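Local coordinates for HIGH affinity ribose transport protein RBSD (Bacillus subtilis, PDB 1OGD) that binds D-ribose in the cytoplasm and, as a D-ribose pyranase, interconverts the beta-pyran and beta-furan forms of the sugar, at the interface of chains A and B. Residues are numbered along the deposited sequence; one frame, centred on the assembly and turned at random. Chains: chain A/B, HIGH affinity ribose transport protein RBSD.

The interface of chains A and B. Residues chain A 19-20, 129-131; chain B 28-31, 116-119.
The C-terminal residue of one subunit, A:Phe131, inserts its ring between two loops of the neighbour, residues 28-31 and 116-119 of chain B, and buries 113 Å² there. Its CG takes the crowded position between the backbone N and the carbonyl carbon (chi1 58°), which turns the ring off its own backbone into the neighbour. A:Val129 CG2 of its own chain lies 3.8 Å above the plane of the A:Phe131 ring, near the rim. On the opposite face runs the main chain of B:Phe117, whose carbonyl carbon C, and with it the peptide group leading to B:Thr118, lies 3.7 Å from the centroid of the A:Phe131 ring in van der Waals contact.

The B:Phe117 side chain crosses A:Phe131 at about a right angle and turns a face to it: A:Phe131 CD1 stands over that face near its rim, 3.8 Å from B:Phe117 CD2. A:Leu130 adds a looser contact, its CB 4.1 Å from B:Phe117 CE2. At the far end, the A:Phe131 rim meets B:Pro119 CA, B:Gly30 N and B:Asp28 CG in its own plane. The B:Asp28 carboxylate stands nearly perpendicular to the ring (86°), with OD2 3.6 Å from A:Phe131 CZ. That carboxylate is fixed from within its own loop, B:Gly30 N donating to the anti lone pair of B:Asp28 OD2 at 2.8 Å.

Beside this aromatic contact, the backbone N of A:His20 donates to B:Gly30 O at 2.8 Å, an almost straight bond (172° at H) arriving nearly along the C=O axis. The A:His20 CG is anti to its backbone N, and A:Val129 CB packs over one face of the imidazole.

The contact helps join subunits of the decamer, a dimer of pentamers. A:Phe131 touches the ribose-pocket residues B:Asp28 and B:Pro119, while the backbone bond anchors the probable proton donor A:His20 next to B:Gly30, its imidazole on the same side as that pocket, suggesting an active site shared between subunits.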
loop_
_atom_site.group_PDB
_atom_site.type_symbol
_atom_site.label_atom_id
_atom_site.label_comp_id
_atom_site.label_asym_id
_atom_site.label_seq_id
_atom_site.Cartn_x
_atom_site.Cartn_y
_atom_site.Cartn_z
ATOM N N GLY A 19 26.118 2.352 2.258
ATOM C CA GLY A 19 27.145 1.904 1.339
ATOM C C GLY A 19 28.092 3.076 1.183
ATOM O O GLY A 19 27.785 4.177 1.635
ATOM N N HIS A 20 29.233 2.864 0.543
ATOM C CA HIS A 20 30.202 3.936 0.363
ATOM C C HIS A 20 29.606 5.183 -0.293
ATOM O O HIS A 20 29.050 5.111 -1.385
ATOM C CB HIS A 20 31.382 3.443 -0.480
ATOM C CG HIS A 20 32.571 4.351 -0.439
ATOM N ND1 HIS A 20 33.608 4.260 -1.342
ATOM C CD2 HIS A 20 32.894 5.361 0.405
ATOM C CE1 HIS A 20 34.518 5.175 -1.056
ATOM N NE2 HIS A 20 34.109 5.856 -0.001
ATOM N N VAL A 129 34.271 3.452 3.753
ATOM C CA VAL A 129 34.255 2.022 3.471
ATOM C C VAL A 129 35.193 1.301 4.446
ATOM O O VAL A 129 36.198 1.869 4.886
ATOM C CB VAL A 129 34.658 1.755 1.996
ATOM C CG1 VAL A 129 36.090 2.188 1.759
ATOM C CG2 VAL A 129 34.447 0.289 1.648
ATOM N N LEU A 130 34.853 0.060 4.793
ATOM C CA LEU A 130 35.642 -0.723 5.745
ATOM C C LEU A 130 36.802 -1.528 5.161
ATOM O O LEU A 130 37.411 -2.334 5.862
ATOM C CB LEU A 130 34.725 -1.666 6.521
ATOM C CG LEU A 130 33.639 -0.997 7.361
ATOM C CD1 LEU A 130 32.733 -2.055 7.972
ATOM C CD2 LEU A 130 34.289 -0.145 8.442
ATOM N N PHE A 131 37.109 -1.321 3.887
ATOM C CA PHE A 131 38.204 -2.038 3.250
ATOM C C PHE A 131 38.648 -1.297 2.000
ATOM O O PHE A 131 38.076 -0.226 1.725
ATOM C CB PHE A 131 37.778 -3.463 2.880
ATOM C CG PHE A 131 36.591 -3.524 1.964
ATOM C CD1 PHE A 131 35.297 -3.510 2.476
ATOM C CD2 PHE A 131 36.766 -3.568 0.582
ATOM C CE1 PHE A 131 34.187 -3.538 1.626
ATOM C CE2 PHE A 131 35.662 -3.594 -0.282
ATOM C CZ PHE A 131 34.370 -3.580 0.243
ATOM O OXT PHE A 131 39.563 -1.792 1.310
ATOM N N ASP B 28 30.253 -6.062 -3.725
ATOM C CA ASP B 28 31.028 -6.357 -2.531
ATOM C C ASP B 28 30.266 -5.677 -1.396
ATOM O O ASP B 28 29.246 -5.025 -1.640
ATOM C CB ASP B 28 32.477 -5.844 -2.662
ATOM C CG ASP B 28 32.573 -4.349 -2.935
ATOM O OD1 ASP B 28 33.442 -3.974 -3.752
ATOM O OD2 ASP B 28 31.819 -3.548 -2.333
ATOM N N ALA B 29 30.737 -5.825 -0.165
ATOM C CA ALA B 29 30.039 -5.252 0.977
ATOM C C ALA B 29 29.935 -3.726 1.019
ATOM O O ALA B 29 29.163 -3.183 1.805
ATOM C CB ALA B 29 30.674 -5.760 2.268
ATOM N N GLY B 30 30.684 -3.033 0.172
ATOM C CA GLY B 30 30.654 -1.585 0.220
ATOM C C GLY B 30 29.933 -0.823 -0.872
ATOM O O GLY B 30 29.691 0.369 -0.720
ATOM N N LEU B 31 29.591 -1.484 -1.970
ATOM C CA LEU B 31 28.915 -0.801 -3.069
ATOM C C LEU B 31 27.578 -0.203 -2.640
ATOM O O LEU B 31 26.737 -0.894 -2.065
ATOM C CB LEU B 31 28.672 -1.766 -4.225
ATOM C CG LEU B 31 28.125 -1.116 -5.498
ATOM C CD1 LEU B 31 29.205 -0.244 -6.113
ATOM C CD2 LEU B 31 27.680 -2.185 -6.485
ATOM N N GLU B 116 31.988 -10.100 0.272
ATOM C CA GLU B 116 33.310 -9.734 -0.234
ATOM C C GLU B 116 33.851 -8.433 0.364
ATOM O O GLU B 116 33.195 -7.390 0.301
ATOM C CB GLU B 116 33.257 -9.621 -1.759
ATOM C CG GLU B 116 34.610 -9.522 -2.440
ATOM C CD GLU B 116 35.468 -10.760 -2.226
ATOM O OE1 GLU B 116 34.931 -11.884 -2.312
ATOM O OE2 GLU B 116 36.683 -10.610 -1.987
ATOM N N PHE B 117 35.055 -8.502 0.930
ATOM C CA PHE B 117 35.699 -7.343 1.551
ATOM C C PHE B 117 36.965 -6.884 0.837
ATOM O O PHE B 117 37.944 -6.506 1.486
ATOM C CB PHE B 117 36.046 -7.638 3.015
ATOM C CG PHE B 117 35.065 -7.080 4.001
ATOM C CD1 PHE B 117 33.706 -7.376 3.903
ATOM C CD2 PHE B 117 35.498 -6.261 5.038
ATOM C CE1 PHE B 117 32.793 -6.863 4.826
ATOM C CE2 PHE B 117 34.594 -5.742 5.967
ATOM C CZ PHE B 117 33.237 -6.045 5.859
ATOM N N THR B 118 36.950 -6.925 -0.491
ATOM C CA THR B 118 38.089 -6.479 -1.281
ATOM C C THR B 118 37.553 -5.463 -2.286
ATOM O O THR B 118 36.467 -5.637 -2.833
ATOM C CB THR B 118 38.782 -7.664 -2.000
ATOM O OG1 THR B 118 37.861 -8.311 -2.882
ATOM C CG2 THR B 118 39.280 -8.677 -0.976
ATOM N N PRO B 119 38.314 -4.389 -2.544
ATOM C CA PRO B 119 37.941 -3.311 -3.468
ATOM C C PRO B 119 37.549 -3.654 -4.902
ATOM O O PRO B 119 38.105 -4.549 -5.528
ATOM C CB PRO B 119 39.146 -2.373 -3.405
ATOM C CG PRO B 119 40.277 -3.315 -3.174
ATOM C CD PRO B 119 39.717 -4.241 -2.119
#